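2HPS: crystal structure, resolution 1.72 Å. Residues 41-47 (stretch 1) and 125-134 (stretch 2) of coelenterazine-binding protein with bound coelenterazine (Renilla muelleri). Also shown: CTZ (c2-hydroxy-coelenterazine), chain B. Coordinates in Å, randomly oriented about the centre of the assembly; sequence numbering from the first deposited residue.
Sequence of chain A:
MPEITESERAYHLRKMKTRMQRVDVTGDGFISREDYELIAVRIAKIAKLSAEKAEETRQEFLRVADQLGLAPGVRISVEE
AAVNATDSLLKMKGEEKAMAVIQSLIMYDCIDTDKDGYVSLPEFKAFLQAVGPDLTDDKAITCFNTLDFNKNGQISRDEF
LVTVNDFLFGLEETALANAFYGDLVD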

ATOM      1  N   VAL A  41       2.259   7.522  10.753  1.00 15.69           N
ATOM      2  CA  VAL A  41       1.951   7.708  12.179  1.00 15.91           C
ATOM      3  C   VAL A  41       0.959   6.648  12.700  1.00 15.38           C
ATOM      4  O   VAL A  41       1.107   6.115  13.809  1.00 16.35           O
ATOM      5  CB  VAL A  41       1.417   9.140  12.455  1.00 16.03           C
ATOM      6  CG1 VAL A  41       0.774   9.228  13.846  1.00 18.39           C
ATOM      7  CG2 VAL A  41       2.552  10.165  12.305  1.00 17.07           C
ATOM      8  N   ARG A  42      -0.061   6.347  11.901  1.00 15.18           N
ATOM      9  CA  ARG A  42      -1.009   5.312  12.288  1.00 15.00           C
ATOM     10  C   ARG A  42      -0.317   3.942  12.384  1.00 15.33           C
ATOM     11  O   ARG A  42      -0.622   3.147  13.286  1.00 16.22           O
ATOM     12  CB  ARG A  42      -2.191   5.297  11.317  1.00 14.63           C
ATOM     13  CG  ARG A  42      -3.100   6.546  11.457  1.00 14.02           C
ATOM     14  CD  ARG A  42      -4.260   6.408  10.481  1.00 14.35           C
ATOM     15  NE  ARG A  42      -5.249   7.481  10.619  1.00 15.76           N
ATOM     16  CZ  ARG A  42      -6.249   7.646   9.763  1.00 16.20           C
ATOM     17  NH1 ARG A  42      -6.356   6.815   8.732  1.00 14.86           N
ATOM     18  NH2 ARG A  42      -7.129   8.638   9.925  1.00 15.91           N
ATOM     19  N   ILE A  43       0.609   3.686  11.452  1.00 15.59           N
ATOM     20  CA  ILE A  43       1.375   2.430  11.424  1.00 15.71           C
ATOM     21  C   ILE A  43       2.190   2.296  12.718  1.00 16.18           C
ATOM     22  O   ILE A  43       2.142   1.269  13.402  1.00 16.03           O
ATOM     23  CB  ILE A  43       2.282   2.342  10.165  1.00 15.57           C
ATOM     24  CG1 ILE A  43       1.436   2.077   8.918  1.00 15.13           C
ATOM     25  CG2 ILE A  43       3.359   1.229  10.324  1.00 14.19           C
ATOM     26  CD1 ILE A  43       2.150   2.337   7.598  1.00 15.51           C
ATOM     27  N   ALA A  44       2.903   3.361  13.072  1.00 16.81           N
ATOM     28  CA  ALA A  44       3.749   3.357  14.275  1.00 17.68           C
ATOM     29  C   ALA A  44       2.923   3.113  15.550  1.00 18.74           C
ATOM     30  O   ALA A  44       3.354   2.409  16.474  1.00 19.03           O
ATOM     31  CB  ALA A  44       4.510   4.678  14.365  1.00 17.95           C
ATOM     32  N   LYS A  45       1.739   3.702  15.607  1.00 18.92           N
ATOM     33  CA  LYS A  45       0.873   3.562  16.783  1.00 19.75           C
ATOM     34  C   LYS A  45       0.383   2.124  16.983  1.00 19.47           C
ATOM     35  O   LYS A  45       0.512   1.564  18.079  1.00 19.59           O
ATOM     36  CB  LYS A  45      -0.307   4.537  16.696  1.00 20.03           C
ATOM     37  CG  LYS A  45      -1.169   4.588  17.953  1.00 21.28           C
ATOM     38  CD  LYS A  45      -2.180   5.746  17.851  1.00 21.42           C
ATOM     39  CE  LYS A  45      -2.655   6.230  19.212  1.00 26.13           C
ATOM     40  NZ  LYS A  45      -3.509   7.453  19.020  1.00 27.23           N
ATOM     41  N   ILE A  46      -0.165   1.511  15.937  1.00 19.08           N
ATOM     42  CA  ILE A  46      -0.727   0.167  16.082  1.00 19.36           C
ATOM     43  C   ILE A  46       0.393  -0.855  16.361  1.00 19.82           C
ATOM     44  O   ILE A  46       0.204  -1.776  17.150  1.00 20.09           O
ATOM     45  CB  ILE A  46      -1.611  -0.247  14.855  1.00 19.41           C
ATOM     46  CG1 ILE A  46      -2.308  -1.592  15.097  1.00 19.67           C
ATOM     47  CG2 ILE A  46      -0.801  -0.280  13.557  1.00 18.09           C
ATOM     48  CD1 ILE A  46      -3.375  -1.554  16.163  1.00 18.60           C
ATOM     49  N   ALA A  47       1.554  -0.661  15.742  1.00 20.45           N
ATOM     50  CA  ALA A  47       2.686  -1.591  15.926  1.00 21.60           C
ATOM     51  C   ALA A  47       3.462  -1.320  17.227  1.00 22.65           C
ATOM     52  O   ALA A  47       4.339  -2.106  17.616  1.00 22.91           O
ATOM     53  CB  ALA A  47       3.618  -1.547  14.729  1.00 21.62           C
TER
HETATM   54  N1  CTZ B 187      -2.743   0.433   2.775  1.00 13.65           N
HETATM   55  C2  CTZ B 187      -3.066   1.652   3.285  1.00 13.29           C
HETATM   56  C3  CTZ B 187      -4.528   1.660   3.210  1.00 12.47           C
HETATM   57  N4  CTZ B 187      -4.990   0.518   2.707  1.00 13.91           N
HETATM   58  C5  CTZ B 187      -6.246   0.095   2.456  1.00 11.67           C
HETATM   59  C6  CTZ B 187      -6.425  -1.169   1.886  1.00 12.38           C
HETATM   60  N7  CTZ B 187      -5.370  -1.960   1.598  1.00 12.96           N
HETATM   61  C8  CTZ B 187      -4.100  -1.569   1.848  1.00 13.70           C
HETATM   62  C9  CTZ B 187      -3.900  -0.222   2.431  1.00 12.94           C
HETATM   63  C10 CTZ B 187      -2.106   2.709   3.776  1.00 13.68           C
HETATM   64  C11 CTZ B 187      -1.279   3.128   2.587  1.00 13.90           C
HETATM   65  C12 CTZ B 187       0.080   2.822   2.553  1.00 13.04           C
HETATM   66  C13 CTZ B 187       0.868   3.180   1.466  1.00 16.02           C
HETATM   67  C14 CTZ B 187       0.268   3.864   0.403  1.00 16.20           C
HETATM   68  C15 CTZ B 187      -1.101   4.168   0.423  1.00 15.55           C
HETATM   69  C16 CTZ B 187      -1.882   3.798   1.521  1.00 14.78           C
HETATM   70  O17 CTZ B 187       1.034   4.212  -0.662  1.00 16.86           O
HETATM   71  O18 CTZ B 187      -5.302   2.631   3.570  1.00 13.35           O
HETATM   72  C19 CTZ B 187      -7.799  -1.658   1.634  1.00 12.99           C
HETATM   73  C20 CTZ B 187      -8.823  -0.797   1.233  1.00 11.75           C
HETATM   74  C21 CTZ B 187     -10.107  -1.291   1.017  1.00 13.48           C
HETATM   75  C22 CTZ B 187     -10.380  -2.651   1.218  1.00 12.43           C
HETATM   76  C23 CTZ B 187      -9.376  -3.515   1.630  1.00 13.74           C
HETATM   77  C24 CTZ B 187      -8.084  -3.020   1.843  1.00 14.40           C
HETATM   78  O25 CTZ B 187     -11.647  -3.101   1.005  1.00 12.87           O
HETATM   79  C26 CTZ B 187      -2.886  -2.418   1.518  1.00 13.73           C
HETATM   80  C27 CTZ B 187      -2.628  -3.368   2.659  1.00 15.55           C
HETATM   81  C28 CTZ B 187      -1.481  -3.265   3.444  1.00 17.71           C
HETATM   82  C29 CTZ B 187      -1.282  -4.171   4.486  1.00 17.01           C
HETATM   83  C30 CTZ B 187      -2.243  -5.161   4.745  1.00 15.99           C
HETATM   84  C31 CTZ B 187      -3.383  -5.271   3.950  1.00 16.54           C
HETATM   85  C32 CTZ B 187      -3.572  -4.372   2.897  1.00 16.58           C
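Stretch 2 125-134: KAFLQAVGPD

The centre of this contact is apolar and is built from small, branched and aromatic side chains. The CA-to-CB bond of Ile43 points sideways relative to stretch 2, and its CG1 meets Val131 CG1 at 3.7 Å and Phe127 CZ at 3.9 Å, so one methylene serves two neighbours a helical turn apart. A turn further along stretch 1, Ile46 points toward stretch 2 in a t, p rotamer. Its CB comes within 3.5 Å of Ala130 CB, a close approach for which a lone methyl leaves room, while Ile46 CG2 reaches Phe127 CD1 at 3.9 Å. Phe127 starts sideways, but with chi1 t its ring comes nearer to stretch 1; on the ligand side, Phe127 CE2 is 3.8 Å from C29 of the coelenterazine derivative.

These contacts join two helices. Residues 125-131 of stretch 2 are helical, continuing a helix begun earlier, and run roughly against stretch 1: the axes cross at 144° and approach to 9.0 Å. The backbones come nearest where Arg42 CA and Val131 CA stand 5.5 Å apart. Because the two helices run in roughly opposing senses, moving from Arg42 to Ile46 means moving back from Val131 toward Ala126, whose O lies 3.9 Å from Ile46 CG1.

The polar edge lies where the second helix ends. Gly132, at phi/psi -131/75, is the first residue to leave helical geometry. Arg42, pointing toward stretch 2 and extended beyond an m chi1, packs its CD 3.5 Å from Ala130 O and uses NH1 to take up a carbonyl at the helix end, donating a hydrogen bond to Val131 O at 2.9 Å. That carbonyl lies at the guanidinium edge, near its plane, whereas Pro133 CD covers one face, 3.4 Å from Arg42 NH1. Outermost, a water accepts from Arg42 NH1 at 3.1 Å and donates to Asp134 OD1 at 2.8 Å, linking the two side chains without direct contact.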

ATOM      1  N   LYS A 125      -6.291  -7.821  10.447  1.00 14.40           N
ATOM      2  CA  LYS A 125      -7.463  -6.948  10.635  1.00 14.98           C
ATOM      3  C   LYS A 125      -7.163  -5.745  11.544  1.00 14.88           C
ATOM      4  O   LYS A 125      -7.574  -4.611  11.230  1.00 15.20           O
ATOM      5  CB  LYS A 125      -8.643  -7.767  11.170  1.00 14.99           C
ATOM      6  CG  LYS A 125      -9.960  -7.004  11.359  1.00 15.37           C
ATOM      7  CD  LYS A 125     -11.042  -7.955  11.923  1.00 16.84           C
ATOM      8  CE  LYS A 125     -12.350  -7.234  12.279  1.00 18.67           C
ATOM      9  NZ  LYS A 125     -12.191  -6.338  13.482  1.00 19.14           N
ATOM     10  N   ALA A 126      -6.448  -5.978  12.648  1.00 15.22           N
ATOM     11  CA  ALA A 126      -6.085  -4.893  13.578  1.00 15.56           C
ATOM     12  C   ALA A 126      -5.224  -3.848  12.880  1.00 15.61           C
ATOM     13  O   ALA A 126      -5.441  -2.630  13.039  1.00 16.09           O
ATOM     14  CB  ALA A 126      -5.359  -5.444  14.809  1.00 15.75           C
ATOM     15  N   PHE A 127      -4.268  -4.323  12.082  1.00 14.83           N
ATOM     16  CA  PHE A 127      -3.387  -3.417  11.348  1.00 14.71           C
ATOM     17  C   PHE A 127      -4.146  -2.623  10.276  1.00 14.24           C
ATOM     18  O   PHE A 127      -4.060  -1.390  10.202  1.00 14.06           O
ATOM     19  CB  PHE A 127      -2.195  -4.164  10.734  1.00 14.14           C
ATOM     20  CG  PHE A 127      -1.302  -3.280   9.902  1.00 13.97           C
ATOM     21  CD1 PHE A 127      -0.233  -2.608  10.485  1.00 14.99           C
ATOM     22  CD2 PHE A 127      -1.558  -3.089   8.544  1.00 14.37           C
ATOM     23  CE1 PHE A 127       0.577  -1.774   9.724  1.00 13.05           C
ATOM     24  CE2 PHE A 127      -0.750  -2.263   7.771  1.00 14.26           C
ATOM     25  CZ  PHE A 127       0.314  -1.600   8.373  1.00 13.42           C
ATOM     26  N   LEU A 128      -4.907  -3.334   9.457  1.00 13.68           N
ATOM     27  CA  LEU A 128      -5.621  -2.704   8.364  1.00 13.89           C
ATOM     28  C   LEU A 128      -6.643  -1.677   8.858  1.00 14.50           C
ATOM     29  O   LEU A 128      -6.796  -0.614   8.265  1.00 14.32           O
ATOM     30  CB  LEU A 128      -6.288  -3.763   7.486  1.00 14.58           C
ATOM     31  CG  LEU A 128      -6.989  -3.207   6.259  1.00 15.29           C
ATOM     32  CD1 LEU A 128      -6.023  -2.350   5.404  1.00 16.84           C
ATOM     33  CD2 LEU A 128      -7.557  -4.372   5.442  1.00 15.42           C
ATOM     34  N   GLN A 129      -7.332  -1.990   9.958  1.00 13.57           N
ATOM     35  CA  GLN A 129      -8.318  -1.053  10.511  1.00 14.24           C
ATOM     36  C   GLN A 129      -7.689   0.094  11.312  1.00 15.12           C
ATOM     37  O   GLN A 129      -8.360   1.088  11.609  1.00 15.41           O
ATOM     38  CB  GLN A 129      -9.356  -1.800  11.327  1.00 14.64           C
ATOM     39  CG  GLN A 129     -10.227  -2.690  10.424  1.00 15.86           C
ATOM     40  CD  GLN A 129     -11.329  -3.370  11.198  1.00 17.93           C
ATOM     41  OE1 GLN A 129     -11.092  -3.873  12.297  1.00 16.72           O
ATOM     42  NE2 GLN A 129     -12.539  -3.375  10.642  1.00 17.26           N
ATOM     43  N   ALA A 130      -6.420  -0.047  11.672  1.00 14.60           N
ATOM     44  CA  ALA A 130      -5.679   1.076  12.251  1.00 15.36           C
ATOM     45  C   ALA A 130      -5.279   2.054  11.157  1.00 15.40           C
ATOM     46  O   ALA A 130      -5.467   3.266  11.301  1.00 14.91           O
ATOM     47  CB  ALA A 130      -4.459   0.586  13.033  1.00 15.15           C
ATOM     48  N   VAL A 131      -4.749   1.550  10.042  1.00 15.00           N
ATOM     49  CA  VAL A 131      -4.370   2.457   8.947  1.00 15.62           C
ATOM     50  C   VAL A 131      -5.617   3.005   8.274  1.00 15.32           C
ATOM     51  O   VAL A 131      -5.632   4.157   7.831  1.00 15.49           O
ATOM     52  CB  VAL A 131      -3.366   1.847   7.915  1.00 16.62           C
ATOM     53  CG1 VAL A 131      -2.141   1.279   8.654  1.00 16.52           C
ATOM     54  CG2 VAL A 131      -4.012   0.799   7.068  1.00 18.54           C
ATOM     55  N   GLY A 132      -6.672   2.185   8.253  1.00 14.58           N
ATOM     56  CA  GLY A 132      -7.941   2.557   7.613  1.00 14.43           C
ATOM     57  C   GLY A 132      -9.136   2.294   8.521  1.00 14.78           C
ATOM     58  O   GLY A 132      -9.888   1.336   8.319  1.00 14.70           O
ATOM     59  N   PRO A 133      -9.328   3.149   9.530  1.00 14.97           N
ATOM     60  CA  PRO A 133     -10.422   2.981  10.513  1.00 15.23           C
ATOM     61  C   PRO A 133     -11.820   3.098   9.914  1.00 15.28           C
ATOM     62  O   PRO A 133     -12.806   2.697  10.549  1.00 16.10           O
ATOM     63  CB  PRO A 133     -10.167   4.088  11.541  1.00 15.89           C
ATOM     64  CG  PRO A 133      -9.226   5.066  10.858  1.00 15.45           C
ATOM     65  CD  PRO A 133      -8.475   4.323   9.803  1.00 14.83           C
ATOM     66  N   ASP A 134     -11.899   3.624   8.701  1.00 14.61           N
ATOM     67  CA  ASP A 134     -13.158   3.706   7.965  1.00 15.43           C
ATOM     68  C   ASP A 134     -13.586   2.332   7.408  1.00 14.90           C
ATOM     69  O   ASP A 134     -14.744   2.153   7.000  1.00 15.15           O
ATOM     70  CB  ASP A 134     -13.005   4.708   6.817  1.00 15.95           C
ATOM     71  CG  ASP A 134     -11.863   4.347   5.889  1.00 17.25           C
ATOM     72  OD1 ASP A 134     -10.714   4.233   6.377  1.00 17.47           O
ATOM     73  OD2 ASP A 134     -12.108   4.155   4.673  1.00 21.07           O
TER
HETATM   74  O   HOH W   1      -8.997   6.369   7.089  1.00 21.99           O